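PDB 2P0O: DUF871 domain-containing protein from Enterococcus faecalis, which is of unknown function but, as a TIM-barrel protein of the MupG family, may hydrolyse 6-phosphorylated N-acetylmuramyl sugars. Local coordinates for residues Leu11-Thr16 and Gln183-Ile188; Ser227-Ala232 and Asp340-Ile345. All coordinates share one frame; numbering follows the deposited sequence.

Interaction 1 (Leu11-Thr16 and Gln183-Ile188); sequences LGEEIT and QTRGPI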
ATOM      1  N   LEU A  11     -15.602  -5.188  11.634  1.00 60.04           N
ATOM      2  CA  LEU A  11     -17.025  -5.248  11.949  1.00 60.96           C
ATOM      3  C   LEU A  11     -17.312  -5.657  13.387  1.00 62.10           C
ATOM      4  O   LEU A  11     -18.463  -5.935  13.727  1.00 61.39           O
ATOM      5  CB  LEU A  11     -17.762  -6.178  10.977  1.00 61.16           C
ATOM      6  CG  LEU A  11     -17.702  -5.749   9.510  1.00 60.21           C
ATOM      7  CD1 LEU A  11     -18.540  -6.696   8.667  1.00 60.15           C
ATOM      8  CD2 LEU A  11     -18.194  -4.314   9.374  1.00 59.69           C
ATOM      9  N   GLY A  12     -16.264  -5.692  14.214  1.00 63.14           N
ATOM     10  CA  GLY A  12     -16.377  -5.926  15.653  1.00 65.33           C
ATOM     11  C   GLY A  12     -16.936  -4.695  16.341  1.00 66.67           C
ATOM     12  O   GLY A  12     -17.194  -4.684  17.550  1.00 67.43           O
ATOM     13  N   GLU A  13     -17.140  -3.652  15.553  1.00 68.17           N
ATOM     14  CA  GLU A  13     -17.722  -2.405  16.039  1.00 69.46           C
ATOM     15  C   GLU A  13     -18.784  -1.920  15.025  1.00 69.32           C
ATOM     16  O   GLU A  13     -18.790  -2.350  13.865  1.00 69.06           O
ATOM     17  CB  GLU A  13     -16.590  -1.376  16.250  1.00 70.34           C
ATOM     18  CG  GLU A  13     -15.691  -1.631  17.525  1.00 72.11           C
ATOM     19  CD  GLU A  13     -14.292  -2.255  17.235  1.00 74.84           C
ATOM     20  OE1 GLU A  13     -13.735  -2.085  16.112  1.00 72.35           O
ATOM     21  OE2 GLU A  13     -13.738  -2.904  18.168  1.00 76.02           O
ATOM     22  N   GLU A  14     -19.694  -1.053  15.456  1.00 69.75           N
ATOM     23  CA  GLU A  14     -20.722  -0.523  14.541  1.00 69.96           C
ATOM     24  C   GLU A  14     -20.068   0.383  13.490  1.00 69.17           C
ATOM     25  O   GLU A  14     -19.123   1.124  13.813  1.00 69.55           O
ATOM     26  CB  GLU A  14     -21.832   0.203  15.311  1.00 70.50           C
ATOM     27  CG  GLU A  14     -22.985   0.752  14.445  1.00 73.20           C
ATOM     28  CD  GLU A  14     -23.682  -0.318  13.596  1.00 76.36           C
ATOM     29  OE1 GLU A  14     -24.594  -1.014  14.131  1.00 76.82           O
ATOM     30  OE2 GLU A  14     -23.324  -0.444  12.390  1.00 75.89           O
ATOM     31  N   ILE A  15     -20.531   0.276  12.238  1.00 67.56           N
ATOM     32  CA  ILE A  15     -19.946   1.041  11.128  1.00 66.24           C
ATOM     33  C   ILE A  15     -20.240   2.530  11.296  1.00 64.76           C
ATOM     34  O   ILE A  15     -21.358   2.963  11.056  1.00 64.50           O
ATOM     35  CB  ILE A  15     -20.431   0.557   9.728  1.00 66.43           C
ATOM     36  CG1 ILE A  15     -20.313  -0.968   9.593  1.00 66.97           C
ATOM     37  CG2 ILE A  15     -19.615   1.236   8.619  1.00 66.08           C
ATOM     38  CD1 ILE A  15     -20.827  -1.522   8.258  1.00 67.43           C
ATOM     39  N   THR A  16     -19.229   3.288  11.728  1.00 63.28           N
ATOM     40  CA  THR A  16     -19.347   4.731  11.961  1.00 62.20           C
ATOM     41  C   THR A  16     -19.482   5.499  10.656  1.00 61.68           C
ATOM     42  O   THR A  16     -19.247   4.929   9.566  1.00 61.99           O
ATOM     43  CB  THR A  16     -18.125   5.294  12.699  1.00 61.80           C
ATOM     44  OG1 THR A  16     -16.956   5.073  11.908  1.00 61.66           O
ATOM     45  CG2 THR A  16     -17.944   4.632  14.060  1.00 61.19           C
ATOM     46  N   GLN A 183      -5.959   5.460  12.142  1.00 58.85           N
ATOM     47  CA  GLN A 183      -6.420   4.594  13.217  1.00 59.89           C
ATOM     48  C   GLN A 183      -5.821   3.201  13.143  1.00 58.64           C
ATOM     49  O   GLN A 183      -6.173   2.415  12.246  1.00 58.17           O
ATOM     50  CB  GLN A 183      -7.932   4.421  13.144  1.00 60.57           C
ATOM     51  CG  GLN A 183      -8.702   5.153  14.189  1.00 67.00           C
ATOM     52  CD  GLN A 183     -10.182   4.772  14.131  1.00 72.87           C
ATOM     53  OE1 GLN A 183     -11.017   5.542  13.633  1.00 72.90           O
ATOM     54  NE2 GLN A 183     -10.501   3.554  14.596  1.00 74.21           N
ATOM     55  N   THR A 184      -4.962   2.887  14.106  1.00 57.60           N
ATOM     56  CA  THR A 184      -4.329   1.570  14.155  1.00 58.13           C
ATOM     57  C   THR A 184      -5.162   0.617  15.022  1.00 57.83           C
ATOM     58  O   THR A 184      -5.826   1.047  15.960  1.00 57.01           O
ATOM     59  CB  THR A 184      -2.874   1.639  14.644  1.00 58.05           C
ATOM     60  OG1 THR A 184      -2.835   2.325  15.901  1.00 59.42           O
ATOM     61  CG2 THR A 184      -2.007   2.382  13.633  1.00 58.98           C
ATOM     62  N   ARG A 185      -5.131  -0.667  14.685  1.00 57.96           N
ATOM     63  CA  ARG A 185      -5.902  -1.678  15.405  1.00 58.94           C
ATOM     64  C   ARG A 185      -5.199  -2.003  16.721  1.00 58.24           C
ATOM     65  O   ARG A 185      -3.972  -2.178  16.751  1.00 57.66           O
ATOM     66  CB  ARG A 185      -6.075  -2.939  14.517  1.00 59.20           C
ATOM     67  CG  ARG A 185      -6.538  -4.229  15.228  1.00 62.71           C
ATOM     68  CD  ARG A 185      -8.023  -4.612  15.116  1.00 68.73           C
ATOM     69  NE  ARG A 185      -8.951  -3.488  15.209  1.00 72.96           N
ATOM     70  CZ  ARG A 185     -10.231  -3.561  15.606  1.00 74.30           C
ATOM     71  NH1 ARG A 185     -10.959  -2.447  15.625  1.00 74.49           N
ATOM     72  NH2 ARG A 185     -10.787  -4.714  15.997  1.00 72.97           N
ATOM     73  N   GLY A 186      -5.987  -2.068  17.795  1.00 58.20           N
ATOM     74  CA  GLY A 186      -5.550  -2.548  19.098  1.00 57.85           C
ATOM     75  C   GLY A 186      -5.372  -4.052  19.090  1.00 58.76           C
ATOM     76  O   GLY A 186      -5.673  -4.731  18.084  1.00 58.42           O
ATOM     77  N   PRO A 187      -4.885  -4.615  20.207  1.00 59.21           N
ATOM     78  CA  PRO A 187      -4.530  -3.969  21.469  1.00 59.16           C
ATOM     79  C   PRO A 187      -3.089  -3.397  21.521  1.00 58.58           C
ATOM     80  O   PRO A 187      -2.767  -2.641  22.444  1.00 59.27           O
ATOM     81  CB  PRO A 187      -4.720  -5.098  22.491  1.00 58.89           C
ATOM     82  CG  PRO A 187      -4.415  -6.346  21.724  1.00 59.25           C
ATOM     83  CD  PRO A 187      -4.638  -6.068  20.256  1.00 59.94           C
ATOM     84  N   ILE A 188      -2.258  -3.722  20.526  1.00 58.36           N
ATOM     85  CA  ILE A 188      -0.865  -3.268  20.508  1.00 56.75           C
ATOM     86  C   ILE A 188      -0.657  -1.939  19.786  1.00 56.04           C
ATOM     87  O   ILE A 188       0.222  -1.192  20.171  1.00 56.08           O
ATOM     88  CB  ILE A 188       0.137  -4.357  19.972  1.00 57.65           C
ATOM     89  CG1 ILE A 188      -0.109  -5.739  20.617  1.00 57.13           C
ATOM     90  CG2 ILE A 188       1.616  -3.901  20.157  1.00 55.36           C
ATOM     91  CD1 ILE A 188      -0.145  -5.748  22.152  1.00 58.65           C
TER
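A single salt bridge between Glu-13 and Arg-185 joins two loops at the surface of the TIM barrel. One loop follows the first barrel strand, 4-8. The other follows the seventh, 173-178. Both therefore lie at the C-terminal end of the barrel strands, the end where TIM-barrel enzymes carry their active sites. The bond runs from Arg-185 NH1 to Glu-13 OE1 at 2.8 Å. It is fairly straight, with an angle of 162° at the hydrogen. The carboxylate comes in at the edge of the guanidinium, and OE1 lies close to the guanidinium plane. OE1 takes the N-H on its syn lone pair. The two planes are 54° apart, so the carboxylate is twisted out of the guanidinium plane. Glu-13 OE2 stays 3.8 Å from Arg-185 NH1. The second terminal nitrogen, Arg-185 NH2, is 4.0 Å from Glu-13 OE1. The grip is thus one nitrogen on one oxygen, not a two-pronged clasp. The two side chains approach from opposite directions. In Arg-185, CG stands anti to the backbone N (chi1 165°). Bends at chi2 and chi3 then carry the guanidinium across to the first loop. Glu-13 is exposed and Arg-185 partly exposed, and the two segments bury just 77 Å² between them. At the surface, solvent would probably screen the charges. The backbone N atoms of Arg-185 and Gln-183 bond to the side chains of Asp-223 and Thr-225, in the loop after strand 218-221. Arg-185 also packs on Phe-10 and Leu-192. In the first loop, Leu-11 packs against strand 33-38 and helix 48-62, and Thr-16 is the N-cap of helix 17-28.

Interaction 2 (Ser227-Ala232 and Asp340-Ile345); sequences SERTMA and DKDQTI. Unlike the reference sequence in segment 340-345: Asp-340 (reference Glu).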
ATOM      1  N   SER A 227      -3.649   7.862   7.534  1.00 53.87           N
ATOM      2  CA  SER A 227      -3.798   9.286   7.840  1.00 53.40           C
ATOM      3  C   SER A 227      -4.174  10.079   6.581  1.00 53.75           C
ATOM      4  O   SER A 227      -3.975   9.606   5.464  1.00 53.08           O
ATOM      5  CB  SER A 227      -2.494   9.841   8.387  1.00 52.98           C
ATOM      6  OG  SER A 227      -1.530   9.832   7.347  1.00 53.13           O
ATOM      7  N   GLU A 228      -4.724  11.281   6.768  1.00 54.04           N
ATOM      8  CA  GLU A 228      -4.990  12.199   5.667  1.00 55.19           C
ATOM      9  C   GLU A 228      -3.762  12.447   4.775  1.00 55.14           C
ATOM     10  O   GLU A 228      -3.885  12.527   3.543  1.00 56.08           O
ATOM     11  CB  GLU A 228      -5.540  13.535   6.207  1.00 55.10           C
ATOM     12  CG  GLU A 228      -6.879  13.404   6.944  1.00 60.16           C
ATOM     13  CD  GLU A 228      -8.097  13.561   6.020  1.00 66.52           C
ATOM     14  OE1 GLU A 228      -7.908  13.789   4.794  1.00 69.30           O
ATOM     15  OE2 GLU A 228      -9.251  13.469   6.522  1.00 69.94           O
ATOM     16  N   ARG A 229      -2.590  12.559   5.396  1.00 54.85           N
ATOM     17  CA  ARG A 229      -1.341  12.797   4.708  1.00 54.98           C
ATOM     18  C   ARG A 229      -1.033  11.672   3.724  1.00 55.56           C
ATOM     19  O   ARG A 229      -0.581  11.894   2.573  1.00 54.99           O
ATOM     20  CB  ARG A 229      -0.214  12.867   5.744  1.00 55.35           C
ATOM     21  CG  ARG A 229       1.126  13.327   5.174  1.00 55.26           C
ATOM     22  CD  ARG A 229       2.226  13.272   6.244  1.00 53.27           C
ATOM     23  NE  ARG A 229       3.446  13.914   5.762  1.00 54.05           N
ATOM     24  CZ  ARG A 229       4.368  13.339   4.982  1.00 55.00           C
ATOM     25  NH1 ARG A 229       4.238  12.075   4.569  1.00 54.65           N
ATOM     26  NH2 ARG A 229       5.421  14.039   4.605  1.00 52.87           N
ATOM     27  N   THR A 230      -1.233  10.451   4.214  1.00 54.95           N
ATOM     28  CA  THR A 230      -0.954   9.264   3.442  1.00 55.03           C
ATOM     29  C   THR A 230      -1.984   9.099   2.325  1.00 54.45           C
ATOM     30  O   THR A 230      -1.631   8.748   1.208  1.00 53.87           O
ATOM     31  CB  THR A 230      -0.862   8.033   4.386  1.00 54.35           C
ATOM     32  OG1 THR A 230       0.193   8.276   5.317  1.00 57.18           O
ATOM     33  CG2 THR A 230      -0.556   6.767   3.618  1.00 52.83           C
HETATM   34  N   MSE A 231      -3.252   9.340   2.643  1.00 54.83           N
HETATM   35  CA  MSE A 231      -4.314   9.406   1.612  1.00 56.36           C
HETATM   36  C   MSE A 231      -3.952  10.348   0.448  1.00 56.37           C
HETATM   37  O   MSE A 231      -4.159  10.022  -0.734  1.00 55.89           O
HETATM   38  CB  MSE A 231      -5.641   9.860   2.229  1.00 56.22           C
HETATM   39  CG  MSE A 231      -6.164   8.859   3.224  1.00 58.99           C
HETATM   40 SE   MSE A 231      -7.799   9.400   4.154  1.00 69.51          SE
HETATM   41  CE  MSE A 231      -9.017   9.352   2.637  1.00 62.50           C
ATOM     42  N   ALA A 232      -3.414  11.511   0.812  1.00 56.32           N
ATOM     43  CA  ALA A 232      -3.031  12.556  -0.148  1.00 56.32           C
ATOM     44  C   ALA A 232      -1.928  12.061  -1.051  1.00 56.24           C
ATOM     45  O   ALA A 232      -1.913  12.399  -2.234  1.00 56.37           O
ATOM     46  CB  ALA A 232      -2.594  13.806   0.572  1.00 55.14           C
ATOM     47  N   ASP A 340      12.022  12.702   7.050  1.00 47.40           N
ATOM     48  CA  ASP A 340      12.383  11.324   7.405  1.00 48.73           C
ATOM     49  C   ASP A 340      11.325  10.340   6.902  1.00 48.33           C
ATOM     50  O   ASP A 340      11.643   9.344   6.255  1.00 47.18           O
ATOM     51  CB  ASP A 340      12.556  11.179   8.925  1.00 50.00           C
ATOM     52  CG  ASP A 340      13.269   9.909   9.317  1.00 54.47           C
ATOM     53  OD1 ASP A 340      13.366   8.999   8.475  1.00 58.31           O
ATOM     54  OD2 ASP A 340      13.743   9.809  10.485  1.00 61.13           O
ATOM     55  N   LYS A 341      10.072  10.649   7.204  1.00 48.52           N
ATOM     56  CA  LYS A 341       8.931   9.801   6.877  1.00 50.13           C
ATOM     57  C   LYS A 341       8.756   9.566   5.362  1.00 49.59           C
ATOM     58  O   LYS A 341       8.204   8.545   4.954  1.00 51.30           O
ATOM     59  CB  LYS A 341       7.647  10.370   7.536  1.00 50.40           C
ATOM     60  CG  LYS A 341       6.296   9.987   6.867  1.00 55.56           C
ATOM     61  CD  LYS A 341       5.647   8.701   7.445  1.00 58.91           C
ATOM     62  CE  LYS A 341       4.120   8.676   7.222  1.00 60.36           C
ATOM     63  NZ  LYS A 341       3.387   7.549   7.994  1.00 61.35           N
ATOM     64  N   ASP A 342       9.237  10.472   4.522  1.00 48.05           N
ATOM     65  CA  ASP A 342       9.064  10.279   3.086  1.00 47.70           C
ATOM     66  C   ASP A 342      10.255   9.619   2.412  1.00 47.31           C
ATOM     67  O   ASP A 342      10.204   9.263   1.233  1.00 46.60           O
ATOM     68  CB  ASP A 342       8.671  11.587   2.378  1.00 47.28           C
ATOM     69  CG  ASP A 342       7.254  12.017   2.712  1.00 48.87           C
ATOM     70  OD1 ASP A 342       6.467  11.169   3.197  1.00 51.77           O
ATOM     71  OD2 ASP A 342       6.915  13.209   2.529  1.00 47.98           O
ATOM     72  N   GLN A 343      11.314   9.392   3.171  1.00 46.75           N
ATOM     73  CA  GLN A 343      12.513   8.846   2.545  1.00 46.82           C
ATOM     74  C   GLN A 343      12.385   7.430   1.980  1.00 46.11           C
ATOM     75  O   GLN A 343      13.168   7.053   1.137  1.00 46.57           O
ATOM     76  CB  GLN A 343      13.696   8.955   3.519  1.00 47.37           C
ATOM     77  CG  GLN A 343      14.216  10.405   3.584  1.00 47.68           C
ATOM     78  CD  GLN A 343      15.376  10.566   4.537  1.00 47.68           C
ATOM     79  OE1 GLN A 343      16.142   9.646   4.725  1.00 49.14           O
ATOM     80  NE2 GLN A 343      15.503  11.734   5.141  1.00 49.18           N
ATOM     81  N   THR A 344      11.430   6.626   2.440  1.00 44.83           N
ATOM     82  CA  THR A 344      11.225   5.322   1.801  1.00 43.65           C
ATOM     83  C   THR A 344      10.546   5.423   0.415  1.00 43.30           C
ATOM     84  O   THR A 344      10.399   4.437  -0.277  1.00 42.82           O
ATOM     85  CB  THR A 344      10.424   4.361   2.661  1.00 43.45           C
ATOM     86  OG1 THR A 344       9.190   4.988   3.043  1.00 42.19           O
ATOM     87  CG2 THR A 344      11.234   3.925   3.915  1.00 44.40           C
ATOM     88  N   ILE A 345      10.107   6.611   0.030  1.00 43.21           N
ATOM     89  CA  ILE A 345       9.571   6.825  -1.316  1.00 42.88           C
ATOM     90  C   ILE A 345      10.719   6.929  -2.330  1.00 43.49           C
ATOM     91  O   ILE A 345      10.578   6.525  -3.505  1.00 43.66           O
ATOM     92  CB  ILE A 345       8.707   8.111  -1.369  1.00 43.31           C
ATOM     93  CG1 ILE A 345       7.518   7.962  -0.420  1.00 41.06           C
ATOM     94  CG2 ILE A 345       8.266   8.429  -2.816  1.00 43.22           C
ATOM     95  CD1 ILE A 345       6.806   9.314  -0.080  1.00 44.02           C
TER
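Arg-229 and Asp-342 form a two-pronged, end-on salt bridge between the TIM barrel and the cyclophilin-like C-terminal domain. Arg-229 sits in the first turn of helix 228-240. Asp-342 lies in the loop between strands 332-337 and 354-359. Arg-229 NH1 donates to Asp-342 OD1 at 2.8 Å, and Arg-229 NH2 donates to Asp-342 OD2 at 2.7 Å. The carboxylate meets the guanidinium edge, but the two planes are 35° apart. NH1 comes to OD1 on its syn side, while NH2 reaches OD2 from above the carboxylate plane. The arginine chain is extended from CG to NE, which carries the guanidinium to the loop. Lys-341 CG lies 3.7 Å from Arg-229 NH1.

Further partners fix both ends. Glu-246 makes a salt bridge to Arg-229 NH2, and its backbone N donates to Asp-342 OD2. Gln-233 NE2 bonds to Asp-342 OD1. Both carboxylate oxygens of this buried aspartate thus have two partners, which probably keeps it ionised. Ile-363 and Glu-364 of helix 363-370 pack on Arg-229. Asp-181 links the two segments: it forms a salt bridge with Lys-341 NZ and hydrogen bonds with Thr-230 OG1 and the backbone N of Ser-227, the N-cap residue. Beside this shared aspartate, Lys-341 NZ comes to 4.2 Å from Thr-230 OG1.

How the interactions relate
The two contacts follow in series along the chain: interaction 1 closes at Ile-188 before interaction 2 opens at Ser-227. Their centres are about 22 Å apart. Their nearest atoms are about 6 Å apart, without touching. Interaction 1 stays within the TIM barrel and joins the loops after its first and seventh strands. Interaction 2 lies nearer the centre of the chain and joins the barrel's last helix, 228-240, to the C-terminal domain. Asp-181, just before segment 183-188, contacts both segments of interaction 2. The loop after strand 173-178 therefore serves both places, and it connects the barrel rim with the domain interface.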